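Local coordinates for protein exodeoxyribonuclease III (Methanosarcina mazei, PDB 5J8N) that probably cleaves DNA at abasic sites and trims double-stranded DNA from its 3' ends as a magnesium-dependent endonuclease and exonuclease of the AP/ExoA family, at residues L6-N12 against G245-V251. The protein carries 3 engineered substitutions. Numbering follows the deposited sequence.
Sequences LISWNVN and GSDHCPV. With MG (magnesium ion), chain B.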
loop_
_atom_site.group_PDB
_atom_site.type_symbol
_atom_site.label_atom_id
_atom_site.label_comp_id
_atom_site.label_asym_id
_atom_site.label_seq_id
_atom_site.Cartn_x
_atom_site.Cartn_y
_atom_site.Cartn_z
ATOM N N LEU A 6 -0.453 -9.638 7.625
ATOM C CA LEU A 6 -0.615 -8.256 7.281
ATOM C C LEU A 6 -1.626 -8.063 6.156
ATOM O O LEU A 6 -1.626 -8.815 5.172
ATOM C CB LEU A 6 0.735 -7.678 6.852
ATOM C CG LEU A 6 0.749 -6.211 6.399
ATOM C CD1 LEU A 6 2.112 -5.575 6.812
ATOM C CD2 LEU A 6 0.499 -6.083 4.957
ATOM N N ILE A 7 -2.488 -7.042 6.290
ATOM C CA ILE A 7 -3.403 -6.686 5.202
ATOM C C ILE A 7 -3.256 -5.191 4.970
ATOM O O ILE A 7 -2.974 -4.420 5.898
ATOM C CB ILE A 7 -4.836 -7.114 5.545
ATOM C CG1 ILE A 7 -5.798 -6.961 4.346
ATOM C CG2 ILE A 7 -5.411 -6.344 6.780
ATOM C CD1 ILE A 7 -7.106 -7.741 4.556
ATOM N N SER A 8 -3.375 -4.770 3.723
ATOM C CA SER A 8 -3.167 -3.419 3.258
ATOM C C SER A 8 -4.300 -3.043 2.338
ATOM O O SER A 8 -4.659 -3.847 1.444
ATOM C CB SER A 8 -1.837 -3.364 2.529
ATOM O OG SER A 8 -1.581 -2.061 1.942
ATOM N N TRP A 9 -4.886 -1.870 2.527
ATOM C CA TRP A 9 -6.091 -1.546 1.807
ATOM C C TRP A 9 -6.193 -0.050 1.540
ATOM O O TRP A 9 -6.223 0.734 2.498
ATOM C CB TRP A 9 -7.328 -2.004 2.634
ATOM C CG TRP A 9 -8.644 -1.966 1.870
ATOM C CD1 TRP A 9 -8.841 -1.879 0.509
ATOM C CD2 TRP A 9 -9.943 -2.086 2.456
ATOM N NE1 TRP A 9 -10.225 -1.950 0.212
ATOM C CE2 TRP A 9 -10.897 -2.099 1.407
ATOM C CE3 TRP A 9 -10.372 -2.244 3.771
ATOM C CZ2 TRP A 9 -12.265 -2.176 1.643
ATOM C CZ3 TRP A 9 -11.734 -2.360 4.014
ATOM C CH2 TRP A 9 -12.673 -2.310 2.935
ATOM N N ASN A 10 -6.336 0.342 0.270
ATOM C CA ASN A 10 -6.722 1.724 -0.045
ATOM C C ASN A 10 -8.238 1.813 0.076
ATOM O O ASN A 10 -8.959 1.125 -0.692
ATOM C CB ASN A 10 -6.266 2.110 -1.455
ATOM C CG ASN A 10 -6.751 3.483 -1.863
ATOM O OD1 ASN A 10 -7.874 3.890 -1.528
ATOM N ND2 ASN A 10 -5.908 4.230 -2.614
ATOM N N VAL A 11 -8.681 2.561 1.079
ATOM C CA VAL A 11 -10.082 2.593 1.466
ATOM C C VAL A 11 -10.892 3.658 0.765
ATOM O O VAL A 11 -12.115 3.709 0.895
ATOM C CB VAL A 11 -10.233 2.766 2.982
ATOM C CG1 VAL A 11 -9.751 1.480 3.707
ATOM C CG2 VAL A 11 -9.524 3.974 3.531
ATOM N N ASN A 12 -10.204 4.551 0.029
ATOM C CA ASN A 12 -10.875 5.622 -0.746
ATOM C C ASN A 12 -11.766 6.507 0.142
ATOM O O ASN A 12 -12.824 6.987 -0.261
ATOM C CB ASN A 12 -11.695 5.065 -1.950
ATOM C CG ASN A 12 -11.827 6.085 -3.095
ATOM O OD1 ASN A 12 -10.862 6.849 -3.417
ATOM N ND2 ASN A 12 -12.943 6.014 -3.779
ATOM N N GLY A 245 -16.288 -2.286 -0.434
ATOM C CA GLY A 245 -16.384 -0.997 0.251
ATOM C C GLY A 245 -15.501 0.103 -0.312
ATOM O O GLY A 245 -15.677 1.256 0.089
ATOM N N SER A 246 -14.607 -0.254 -1.203
ATOM C CA SER A 246 -13.748 0.721 -1.828
ATOM C C SER A 246 -13.595 0.379 -3.308
ATOM O O SER A 246 -14.028 -0.712 -3.762
ATOM C CB SER A 246 -12.378 0.673 -1.137
ATOM O OG SER A 246 -11.388 1.484 -1.785
ATOM N N ASP A 247 -12.993 1.258 -4.099
ATOM C CA ASP A 247 -12.637 0.870 -5.473
ATOM C C ASP A 247 -11.463 -0.077 -5.509
ATOM O O ASP A 247 -11.313 -0.767 -6.497
ATOM C CB ASP A 247 -12.392 2.111 -6.385
ATOM C CG ASP A 247 -11.397 3.128 -5.835
ATOM O OD1 ASP A 247 -11.035 3.157 -4.635
ATOM O OD2 ASP A 247 -10.950 3.961 -6.687
ATOM N N HIS A 248 -10.620 -0.085 -4.468
ATOM C CA HIS A 248 -9.583 -1.104 -4.315
ATOM C C HIS A 248 -10.089 -2.221 -3.400
ATOM O O HIS A 248 -10.965 -1.983 -2.550
ATOM C CB HIS A 248 -8.320 -0.556 -3.648
ATOM C CG HIS A 248 -7.633 0.525 -4.413
ATOM N ND1 HIS A 248 -6.370 0.360 -4.950
ATOM C CD2 HIS A 248 -8.007 1.797 -4.674
ATOM C CE1 HIS A 248 -5.998 1.501 -5.514
ATOM N NE2 HIS A 248 -6.980 2.371 -5.376
ATOM N N CYS A 249 -9.500 -3.406 -3.544
ATOM C CA CYS A 249 -9.630 -4.422 -2.487
ATOM C C CYS A 249 -8.312 -4.563 -1.773
ATOM O O CYS A 249 -7.278 -4.111 -2.262
ATOM C CB CYS A 249 -10.099 -5.786 -3.065
ATOM S SG CYS A 249 -8.833 -6.662 -4.014
ATOM N N PRO A 250 -8.291 -5.205 -0.623
ATOM C CA PRO A 250 -7.029 -5.371 0.113
ATOM C C PRO A 250 -6.104 -6.370 -0.537
ATOM O O PRO A 250 -6.541 -7.236 -1.314
ATOM C CB PRO A 250 -7.473 -5.908 1.500
ATOM C CG PRO A 250 -8.959 -5.555 1.592
ATOM C CD PRO A 250 -9.459 -5.666 0.166
ATOM N N VAL A 251 -4.843 -6.268 -0.146
ATOM C CA VAL A 251 -3.814 -7.252 -0.405
ATOM C C VAL A 251 -3.098 -7.578 0.873
ATOM O O VAL A 251 -3.268 -6.887 1.886
ATOM C CB VAL A 251 -2.800 -6.730 -1.505
ATOM C CG1 VAL A 251 -3.521 -6.426 -2.806
ATOM C CG2 VAL A 251 -2.047 -5.487 -1.028
HETATM MG MG MG B . -8.995 6.771 -4.283
HETATM O O HOH W 1 -5.941 -1.802 -1.540
HETATM O O HOH W 2 -9.015 4.736 -3.810
HETATM O O HOH W 3 -9.707 6.258 -6.091
HETATM O O HOH W 4 -9.119 8.768 -4.803
HETATM O O HOH W 5 -6.962 6.639 -4.957
#
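The indole of W9 meets 245-251 at its edge and over one face. In its own plane, NE1 donates to H248 O at 2.9 Å; the bond is straight (165° at the hydrogen), although the donor stands above the carbonyl plane. Over one face lies P250, whose CG sits 3.6 Å from the five-membered ring centroid, close to the normal, a CH-pi contact; V11 CG1 packs on the opposite face. CG anti to the backbone N (chi1 -169°) sets the indole alongside P250, with NE1 facing H248 O. An alanine here would probably leave H248 O without its indole donor and open a gap between P250 and V11.

N10 and H248 stack: amide and imidazole planes are 5° apart, and N10 CB lies over the ring, 3.7 Å from its centroid, a CH-pi contact. The facing nitrogens are not bonded; N10 ND2 instead donates to D151, and H248 ND1 pairs with D222, consistent with the predicted catalytic cluster. S246 OG donates to N10 O at 2.7 Å and accepts from H248 N in an ST turn, linking the two segments through one hydroxyl. N10 OD1 receives N12 N, an Asx turn, and a magnesium-bound water that also donates to D247 OD1. D247 OD2 holds a second metal-bound water and accepts from W205, so in this structure N10 and D247 reach the magnesium through water. N12 OD1 binds it directly at 2.1 Å, its ND2 bonding to Y208, and E38 supplies the other protein ligand.

Further back, S8 and V251 form an antiparallel hydrogen-bonded pair (S8 N to V251 O 2.8 Å, V251 N to S8 O 2.9 Å), beginning the union of strands 3-10 and 251-256 in the six-stranded sheet. Strand 33-37 flanks 3-10 on its other edge, helix 22-27 packs against I7 and W9, and strand 218-227, from the second sheet, meets H248 and V251.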